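Local coordinates for ribonucleoside-diphosphate reductase subunit beta (Bacillus halodurans C-125, PDB 2RCC), which probably serves as the di-iron small subunit of a class I ribonucleotide reductase, which converts ribonucleoside diphosphates to deoxyribonucleotides for DNA synthesis, at residues A[16-21]-A[33-38]; A[4-9]-A[22-27]; A[229-234]-A[294-299]. All blocks are in the same frame, centred on the assembly; numbering follows the deposited sequence. Where two conformers were deposited one is given.

Contact 1. Residues A[16-21]-A[33-38]; sequences SNASTG and WDDVRF
R37 has CG anti to the backbone N (chi1 178°) and a chain extended from CG to NE, so it runs alongside S19 and carries its guanidinium to the backbone of residues 19-21. A turn at chi4 (79°) sets the flat group there. NH1 of R37 donates to O of S19 at 3.1 Å, fairly straight at the hydrogen. The donor sits above the carbonyl plane, while the oxygen lies near the guanidinium plane, at its edge. T20 C and G21 N lie over one guanidinium face, with T20 C 3.3 Å from R37 NH1. The S19 hydroxyl is turned anti to its own N and accepts from G21 N at 3.0 Å, which makes an ST turn. T104 O also bonds to that hydroxyl. Both segments belong to the helix-free N-terminal arm that precedes helix 41-50. At the other end, A18 CB packs 3.7 Å from D35 O and equally near D35 OD1. One water accepts from A18 N and donates to D35 OD2, and another joins N17 ND2 to the same oxygen. A third accepts from both S19 N and R37 N. N17 OD1 bonds to S28 OG, and its ND2 to F143 O of the second subunit.

Contact 2. Residues A[4-9]-A[22-27]; sequences QLQKRK and ILNGKS
The N-terminal arm, which has no regular helix or strand before helix 41-50, folds back on itself here. Residues 22-27 meet residues 4-9, and the side-chain amide of N24 bridges two backbone groups of the earlier segment. N24 places CG anti to its carbonyl carbon (chi1 -78°), and its amide then lies against the peptides on both sides of L5. ND2 donates to Q4 O at 3.2 Å along an almost perfectly straight N-H line. The donor stands above the plane of that carbonyl, but Q4 O lies in the plane of the N24 amide. OD1 accepts from Q6 N at 2.8 Å, in its own carbonyl plane. ND2 also bonds to E3 OE2, so both ends of the amide are held and its flip is fixed. A water accepts from N24 N at 2.9 Å and donates to Q6 O at 2.7 Å. Beside these bonds, L5 crosses L23 obliquely, with L5 CD1 3.9 Å from L23 CD2. L5 also touches P172, and L23 touches F175 and L234, so the leucines face the helices. An alanine in place of N24 would remove all three bonds of the amide and would probably loosen the hold on residues 4-6. With no strand pairing, a side-chain amide bonded to backbone links the two segments of this irregular N-terminal arm, laid over the ferritin-like helical bundle.

Contact 3. Residues A[229-234]-A[294-299]; sequences NIFKEL and VQLGME
Helix 207-237 meets the C-terminal end of helix 278-295 in the all-helical, ferritin-like fold of the small subunit. That end closes with a Schellman motif, in which G297 takes positive phi (74°). G297 N bonds back to V294 O at 2.9 Å.

The apolar part centres on F231. Its CG is anti to the backbone N (chi1 -178°), which points the ring at the loop that follows the helix. L296 CD2 sits over one ring face, offset toward the rim, in a CH-pi contact 3.9 Å from the ring centroid. The selenomethionine M298, bent at chi2, brings its CE to the ring edge in the ring plane, 4.0 Å from F231 CZ. V250 of helix 244-268 touches F231, L296 and M298, and L176 and V180 of helix 172-187 also pack on F231.

The polar part is one bond. Q295 O lies in the last turn of its helix, where the helix dipole would probably favour a positive partner. The K232 chain reaches across and bends at chi4 (148°). Its NZ donates to Q295 O at 2.8 Å, in the carbonyl plane, and K232 CE lies 3.0 Å from the same oxygen.

Overall arrangement
Contacts 1 and 2 lie in the N-terminal arm, their centres about 14 Å apart. Their segments alternate along the chain: 4-9, 16-21, 22-27, then 33-38. The two contacts touch, and T20 OG1 probably bonds to K26 N between them. Contact 3 comes later in the sequence and joins helices 207-237 and 278-295. Its centre is about 21 Å from each of the others. Helix 207-237 connects all three, since F38 and I22 pack on E233, and L23 on L234. The same helix carries E220 and H223, iron ligands by similarity. The arm thus packs against helix 207-237 of the bundle, and N17 and R8 also bond to the second subunit.

Contact 1. Residues A[16-21]-A[33-38]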
loop_
_atom_site.group_PDB
_atom_site.type_symbol
_atom_site.label_atom_id
_atom_site.label_comp_id
_atom_site.label_asym_id
_atom_site.label_seq_id
_atom_site.Cartn_x
_atom_site.Cartn_y
_atom_site.Cartn_z
ATOM N N SER A 16 22.147 -4.947 5.399
ATOM C CA SER A 16 22.247 -3.891 4.403
ATOM C C SER A 16 20.828 -3.430 3.961
ATOM O O SER A 16 19.843 -4.143 4.165
ATOM C CB SER A 16 23.023 -4.409 3.207
ATOM O OG SER A 16 22.439 -5.601 2.656
ATOM N N ASN A 17 20.738 -2.235 3.371
ATOM C CA ASN A 17 19.464 -1.714 2.875
ATOM C C ASN A 17 18.999 -2.481 1.653
ATOM O O ASN A 17 17.794 -2.745 1.534
ATOM C CB ASN A 17 19.559 -0.190 2.590
ATOM C CG ASN A 17 19.896 0.641 3.847
ATOM O OD1 ASN A 17 19.739 0.175 4.984
ATOM N ND2 ASN A 17 20.335 1.896 3.631
ATOM N N ALA A 18 19.940 -2.880 0.782
ATOM C CA ALA A 18 19.658 -3.699 -0.388
ATOM C C ALA A 18 19.578 -5.155 0.104
ATOM O O ALA A 18 20.511 -5.679 0.752
ATOM C CB ALA A 18 20.724 -3.539 -1.462
ATOM N N SER A 19 18.478 -5.817 -0.231
ATOM C CA SER A 19 18.236 -7.185 0.189
ATOM C C SER A 19 19.251 -8.172 -0.339
ATOM O O SER A 19 19.717 -8.010 -1.452
ATOM C CB SER A 19 16.848 -7.619 -0.344
ATOM O OG SER A 19 16.544 -8.930 0.058
ATOM N N THR A 20 19.579 -9.190 0.448
ATOM C CA THR A 20 20.382 -10.311 -0.008
ATOM C C THR A 20 19.509 -11.494 -0.461
ATOM O O THR A 20 20.041 -12.540 -0.789
ATOM C CB THR A 20 21.283 -10.851 1.093
ATOM O OG1 THR A 20 20.476 -11.388 2.145
ATOM C CG2 THR A 20 22.213 -9.744 1.632
ATOM N N GLY A 21 18.187 -11.367 -0.499
ATOM C CA GLY A 21 17.366 -12.498 -0.913
ATOM C C GLY A 21 15.913 -12.188 -0.706
ATOM O O GLY A 21 15.559 -11.491 0.225
ATOM N N TRP A 33 15.426 3.946 -2.360
ATOM C CA TRP A 33 15.023 3.525 -3.707
ATOM C C TRP A 33 16.173 3.523 -4.745
ATOM O O TRP A 33 16.058 2.837 -5.756
ATOM C CB TRP A 33 13.801 4.312 -4.221
ATOM C CG TRP A 33 12.496 3.752 -3.731
ATOM C CD1 TRP A 33 11.729 4.229 -2.704
ATOM C CD2 TRP A 33 11.810 2.611 -4.243
ATOM N NE1 TRP A 33 10.636 3.464 -2.555
ATOM C CE2 TRP A 33 10.635 2.466 -3.486
ATOM C CE3 TRP A 33 12.082 1.683 -5.276
ATOM C CZ2 TRP A 33 9.721 1.427 -3.704
ATOM C CZ3 TRP A 33 11.166 0.642 -5.503
ATOM C CH2 TRP A 33 10.003 0.533 -4.734
ATOM N N ASP A 34 17.246 4.263 -4.474
ATOM C CA ASP A 34 18.456 4.234 -5.308
ATOM C C ASP A 34 19.472 3.138 -4.894
ATOM O O ASP A 34 20.564 3.074 -5.451
ATOM C CB ASP A 34 19.062 5.642 -5.387
ATOM C CG ASP A 34 18.122 6.627 -6.115
ATOM O OD1 ASP A 34 17.761 6.351 -7.289
ATOM O OD2 ASP A 34 17.717 7.662 -5.531
ATOM N N ASP A 35 19.107 2.235 -3.990
ATOM C CA ASP A 35 19.996 1.146 -3.545
ATOM C C ASP A 35 19.149 -0.056 -3.195
ATOM O O ASP A 35 18.950 -0.360 -2.015
ATOM C CB ASP A 35 20.867 1.593 -2.352
ATOM C CG ASP A 35 21.792 0.470 -1.820
ATOM O OD1 ASP A 35 22.240 -0.366 -2.643
ATOM O OD2 ASP A 35 22.072 0.407 -0.589
ATOM N N VAL A 36 18.634 -0.726 -4.237
ATOM C CA VAL A 36 17.758 -1.910 -4.085
ATOM C C VAL A 36 18.356 -3.110 -4.813
ATOM O O VAL A 36 19.286 -2.990 -5.625
ATOM C CB VAL A 36 16.276 -1.646 -4.499
ATOM C CG1 VAL A 36 15.664 -0.421 -3.686
ATOM C CG2 VAL A 36 16.125 -1.412 -5.992
ATOM N N ARG A 37 17.860 -4.292 -4.477
ATOM C CA ARG A 37 18.396 -5.514 -5.044
ATOM C C ARG A 37 18.111 -5.689 -6.521
ATOM O O ARG A 37 18.981 -6.146 -7.250
ATOM C CB ARG A 37 17.878 -6.708 -4.266
ATOM C CG ARG A 37 18.335 -8.037 -4.785
ATOM C CD ARG A 37 17.744 -9.141 -3.979
ATOM N NE ARG A 37 18.214 -10.448 -4.424
ATOM C CZ ARG A 37 19.403 -10.980 -4.126
ATOM N NH1 ARG A 37 20.301 -10.333 -3.403
ATOM N NH2 ARG A 37 19.720 -12.180 -4.593
ATOM N N PHE A 38 16.902 -5.366 -6.960
ATOM C CA PHE A 38 16.491 -5.518 -8.363
ATOM C C PHE A 38 16.378 -4.205 -9.110
ATOM O O PHE A 38 15.621 -3.287 -8.719
ATOM C CB PHE A 38 15.139 -6.250 -8.401
ATOM C CG PHE A 38 15.193 -7.606 -7.762
ATOM C CD1 PHE A 38 15.953 -8.624 -8.326
ATOM C CD2 PHE A 38 14.508 -7.864 -6.588
ATOM C CE1 PHE A 38 16.046 -9.885 -7.712
ATOM C CE2 PHE A 38 14.603 -9.098 -5.970
ATOM C CZ PHE A 38 15.366 -10.123 -6.542
HETATM O O HOH W 1 16.941 -0.230 0.026
HETATM O O HOH W 2 21.422 2.674 0.937
HETATM O O HOH W 3 22.799 -1.650 0.716
HETATM O O HOH W 4 16.367 -4.515 -1.932
#

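Contact 2. Residues A[4-9]-A[22-27]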
loop_
_atom_site.group_PDB
_atom_site.type_symbol
_atom_site.label_atom_id
_atom_site.label_comp_id
_atom_site.label_asym_id
_atom_site.label_seq_id
_atom_site.Cartn_x
_atom_site.Cartn_y
_atom_site.Cartn_z
ATOM N N GLN A 4 11.539 -23.636 6.616
ATOM C CA GLN A 4 10.381 -22.745 6.789
ATOM C C GLN A 4 10.825 -21.294 6.720
ATOM O O GLN A 4 11.954 -20.981 7.068
ATOM C CB GLN A 4 9.563 -23.038 8.045
ATOM C CG GLN A 4 8.587 -24.209 7.843
ATOM C CD GLN A 4 7.607 -24.368 8.986
ATOM O OE1 GLN A 4 7.950 -24.145 10.151
ATOM N NE2 GLN A 4 6.385 -24.780 8.660
ATOM N N LEU A 5 9.936 -20.423 6.259
ATOM C CA LEU A 5 10.253 -19.009 6.079
ATOM C C LEU A 5 10.160 -18.232 7.365
ATOM O O LEU A 5 9.313 -18.506 8.198
ATOM C CB LEU A 5 9.305 -18.347 5.087
ATOM C CG LEU A 5 9.287 -18.994 3.708
ATOM C CD1 LEU A 5 8.391 -18.200 2.840
ATOM C CD2 LEU A 5 10.677 -19.174 3.083
ATOM N N GLN A 6 11.019 -17.232 7.488
ATOM C CA GLN A 6 11.026 -16.358 8.627
ATOM C C GLN A 6 10.377 -15.076 8.147
ATOM O O GLN A 6 10.621 -14.642 7.027
ATOM C CB GLN A 6 12.464 -16.126 9.096
ATOM C CG GLN A 6 13.169 -17.388 9.553
ATOM C CD GLN A 6 12.498 -18.005 10.764
ATOM O OE1 GLN A 6 12.307 -17.337 11.775
ATOM N NE2 GLN A 6 12.121 -19.279 10.662
ATOM N N LYS A 7 9.485 -14.519 8.956
ATOM C CA LYS A 7 8.867 -13.254 8.629
ATOM C C LYS A 7 9.895 -12.145 8.517
ATOM O O LYS A 7 10.915 -12.182 9.195
ATOM C CB LYS A 7 7.807 -12.837 9.674
ATOM C CG LYS A 7 6.425 -13.478 9.518
ATOM C CD LYS A 7 5.498 -13.030 10.622
ATOM C CE LYS A 7 4.118 -13.729 10.588
ATOM N N ARG A 8 9.599 -11.156 7.673
ATOM C CA ARG A 8 10.440 -9.973 7.540
ATOM C C ARG A 8 10.531 -9.220 8.861
ATOM O O ARG A 8 9.515 -8.941 9.513
ATOM C CB ARG A 8 9.873 -9.032 6.501
ATOM C CG ARG A 8 10.592 -7.674 6.353
ATOM C CD ARG A 8 9.982 -6.800 5.295
ATOM N NE ARG A 8 8.568 -6.470 5.506
ATOM C CZ ARG A 8 7.524 -7.089 4.953
ATOM N NH1 ARG A 8 7.644 -8.064 4.065
ATOM N NH2 ARG A 8 6.310 -6.682 5.246
ATOM N N LYS A 9 11.747 -8.868 9.236
ATOM C CA LYS A 9 11.988 -8.071 10.430
ATOM C C LYS A 9 11.679 -6.621 10.092
ATOM O O LYS A 9 12.172 -6.096 9.088
ATOM C CB LYS A 9 13.440 -8.175 10.922
ATOM C CG LYS A 9 13.769 -9.537 11.500
ATOM C CD LYS A 9 15.175 -9.517 12.152
ATOM N N ILE A 22 15.073 -12.715 -1.575
ATOM C CA ILE A 22 13.624 -12.482 -1.558
ATOM C C ILE A 22 12.925 -13.157 -0.366
ATOM O O ILE A 22 11.999 -12.581 0.192
ATOM C CB ILE A 22 12.958 -12.982 -2.912
ATOM C CG1 ILE A 22 13.415 -12.153 -4.101
ATOM C CG2 ILE A 22 11.438 -12.905 -2.862
ATOM C CD1 ILE A 22 12.968 -12.787 -5.439
ATOM N N LEU A 23 13.349 -14.370 -0.006
ATOM C CA LEU A 23 12.811 -15.108 1.130
ATOM C C LEU A 23 13.969 -15.561 1.993
ATOM O O LEU A 23 14.995 -15.970 1.468
ATOM C CB LEU A 23 12.016 -16.329 0.666
ATOM C CG LEU A 23 10.815 -16.163 -0.238
ATOM C CD1 LEU A 23 10.313 -17.551 -0.724
ATOM C CD2 LEU A 23 9.689 -15.363 0.426
ATOM N N ASN A 24 13.819 -15.502 3.310
ATOM C CA ASN A 24 14.893 -15.835 4.225
ATOM C C ASN A 24 16.216 -15.082 3.936
ATOM O O ASN A 24 17.278 -15.602 4.195
ATOM C CB ASN A 24 15.078 -17.378 4.318
ATOM C CG ASN A 24 14.037 -18.041 5.198
ATOM O OD1 ASN A 24 13.329 -17.372 5.965
ATOM N ND2 ASN A 24 13.974 -19.372 5.140
ATOM N N GLY A 25 16.137 -13.826 3.477
ATOM C CA GLY A 25 17.321 -13.019 3.247
ATOM C C GLY A 25 17.521 -12.070 4.409
ATOM O O GLY A 25 16.842 -12.164 5.432
ATOM N N LYS A 26 18.430 -11.119 4.215
ATOM C CA LYS A 26 18.717 -10.083 5.194
ATOM C C LYS A 26 18.428 -8.754 4.522
ATOM O O LYS A 26 18.787 -8.571 3.358
ATOM C CB LYS A 26 20.174 -10.132 5.613
ATOM C CG LYS A 26 20.597 -11.409 6.305
ATOM C CD LYS A 26 20.029 -11.499 7.715
ATOM C CE LYS A 26 20.721 -12.633 8.502
ATOM N N SER A 27 17.780 -7.870 5.272
ATOM C CA SER A 27 17.388 -6.542 4.847
ATOM C C SER A 27 17.257 -5.674 6.093
ATOM O O SER A 27 16.633 -6.079 7.086
ATOM C CB SER A 27 16.008 -6.615 4.173
ATOM O OG SER A 27 15.590 -5.313 3.735
HETATM O O HOH W 5 11.210 -15.173 4.428
#

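Contact 3. Residues A[229-234]-A[294-299]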
loop_
_atom_site.group_PDB
_atom_site.type_symbol
_atom_site.label_atom_id
_atom_site.label_comp_id
_atom_site.label_asym_id
_atom_site.label_seq_id
_atom_site.Cartn_x
_atom_site.Cartn_y
_atom_site.Cartn_z
ATOM N N ASN A 229 8.246 -11.886 -12.307
ATOM C CA ASN A 229 9.626 -11.565 -11.987
ATOM C C ASN A 229 10.039 -12.254 -10.690
ATOM O O ASN A 229 11.093 -12.879 -10.642
ATOM C CB ASN A 229 9.861 -10.055 -11.854
ATOM C CG ASN A 229 10.057 -9.332 -13.187
ATOM O OD1 ASN A 229 10.069 -9.917 -14.236
ATOM N ND2 ASN A 229 10.236 -8.034 -13.114
ATOM N N ILE A 230 9.185 -12.193 -9.662
ATOM C CA ILE A 230 9.476 -12.870 -8.376
ATOM C C ILE A 230 9.617 -14.359 -8.590
ATOM O O ILE A 230 10.537 -14.981 -8.022
ATOM C CB ILE A 230 8.386 -12.576 -7.278
ATOM C CG1 ILE A 230 8.455 -11.127 -6.866
ATOM C CG2 ILE A 230 8.597 -13.493 -6.045
ATOM C CD1 ILE A 230 7.198 -10.665 -6.127
ATOM N N PHE A 231 8.729 -14.939 -9.428
ATOM C CA PHE A 231 8.794 -16.356 -9.749
ATOM C C PHE A 231 10.157 -16.728 -10.334
ATOM O O PHE A 231 10.812 -17.689 -9.870
ATOM C CB PHE A 231 7.663 -16.739 -10.729
ATOM C CG PHE A 231 7.622 -18.198 -11.083
ATOM C CD1 PHE A 231 8.364 -18.699 -12.179
ATOM C CD2 PHE A 231 6.857 -19.084 -10.343
ATOM C CE1 PHE A 231 8.350 -20.048 -12.502
ATOM C CE2 PHE A 231 6.835 -20.445 -10.681
ATOM C CZ PHE A 231 7.575 -20.923 -11.754
ATOM N N LYS A 232 10.582 -15.986 -11.352
ATOM C CA LYS A 232 11.870 -16.265 -12.001
ATOM C C LYS A 232 13.077 -16.080 -11.074
ATOM O O LYS A 232 14.016 -16.839 -11.131
ATOM C CB LYS A 232 12.067 -15.377 -13.208
ATOM C CG LYS A 232 11.182 -15.718 -14.377
ATOM C CD LYS A 232 11.182 -14.546 -15.338
ATOM C CE LYS A 232 10.363 -14.808 -16.521
ATOM N NZ LYS A 232 9.755 -13.509 -16.989
ATOM N N GLU A 233 13.037 -15.083 -10.211
ATOM C CA GLU A 233 14.114 -14.824 -9.273
ATOM C C GLU A 233 14.132 -15.907 -8.201
ATOM O O GLU A 233 15.198 -16.251 -7.716
ATOM C CB GLU A 233 13.967 -13.446 -8.627
ATOM C CG GLU A 233 14.032 -12.232 -9.593
ATOM C CD GLU A 233 15.393 -11.946 -10.229
ATOM O OE1 GLU A 233 16.421 -12.615 -9.889
ATOM O OE2 GLU A 233 15.399 -10.987 -11.056
ATOM N N LEU A 234 12.966 -16.416 -7.801
ATOM C CA LEU A 234 12.917 -17.503 -6.829
ATOM C C LEU A 234 13.588 -18.772 -7.356
ATOM O O LEU A 234 14.199 -19.498 -6.577
ATOM C CB LEU A 234 11.487 -17.792 -6.332
ATOM C CG LEU A 234 10.891 -16.807 -5.326
ATOM C CD1 LEU A 234 9.440 -17.185 -5.091
ATOM C CD2 LEU A 234 11.724 -16.757 -4.028
ATOM N N VAL A 294 4.369 -18.533 -20.632
ATOM C CA VAL A 294 5.541 -17.929 -21.263
ATOM C C VAL A 294 6.157 -16.875 -20.367
ATOM O O VAL A 294 7.378 -16.875 -20.194
ATOM C CB VAL A 294 5.210 -17.338 -22.643
ATOM C CG1 VAL A 294 6.409 -16.594 -23.221
ATOM C CG2 VAL A 294 4.792 -18.460 -23.599
ATOM N N GLN A 295 5.338 -16.009 -19.774
ATOM C CA GLN A 295 5.813 -14.981 -18.822
ATOM C C GLN A 295 6.501 -15.565 -17.594
ATOM O O GLN A 295 7.365 -14.916 -17.014
ATOM C CB GLN A 295 4.672 -14.061 -18.393
ATOM C CG GLN A 295 4.233 -13.133 -19.515
ATOM C CD GLN A 295 2.942 -12.390 -19.202
ATOM O OE1 GLN A 295 2.164 -12.793 -18.317
ATOM N NE2 GLN A 295 2.685 -11.322 -19.949
ATOM N N LEU A 296 6.109 -16.770 -17.189
ATOM C CA LEU A 296 6.776 -17.502 -16.104
ATOM C C LEU A 296 8.045 -18.301 -16.551
ATOM O O LEU A 296 8.702 -18.938 -15.724
ATOM C CB LEU A 296 5.768 -18.452 -15.449
ATOM C CG LEU A 296 4.624 -17.807 -14.662
ATOM C CD1 LEU A 296 3.435 -18.766 -14.421
ATOM C CD2 LEU A 296 5.140 -17.300 -13.363
ATOM N N GLY A 297 8.378 -18.254 -17.844
ATOM C CA GLY A 297 9.492 -18.989 -18.409
ATOM C C GLY A 297 9.171 -20.466 -18.524
ATOM O O GLY A 297 10.097 -21.276 -18.645
HETATM N N MSE A 298 7.868 -20.799 -18.573
HETATM C CA MSE A 298 7.362 -22.175 -18.647
HETATM C C MSE A 298 6.850 -22.531 -20.009
HETATM O O MSE A 298 6.689 -21.664 -20.852
HETATM C CB MSE A 298 6.235 -22.354 -17.615
HETATM C CG MSE A 298 6.745 -22.286 -16.206
HETATM SE SE MSE A 298 7.820 -23.851 -16.087
HETATM C CE MSE A 298 8.901 -23.415 -14.535
ATOM N N GLU A 299 6.606 -23.820 -20.251
ATOM C CA GLU A 299 6.096 -24.297 -21.554
ATOM C C GLU A 299 4.571 -24.072 -21.640
ATOM O O GLU A 299 3.866 -24.197 -20.634
ATOM C CB GLU A 299 6.451 -25.781 -21.813
#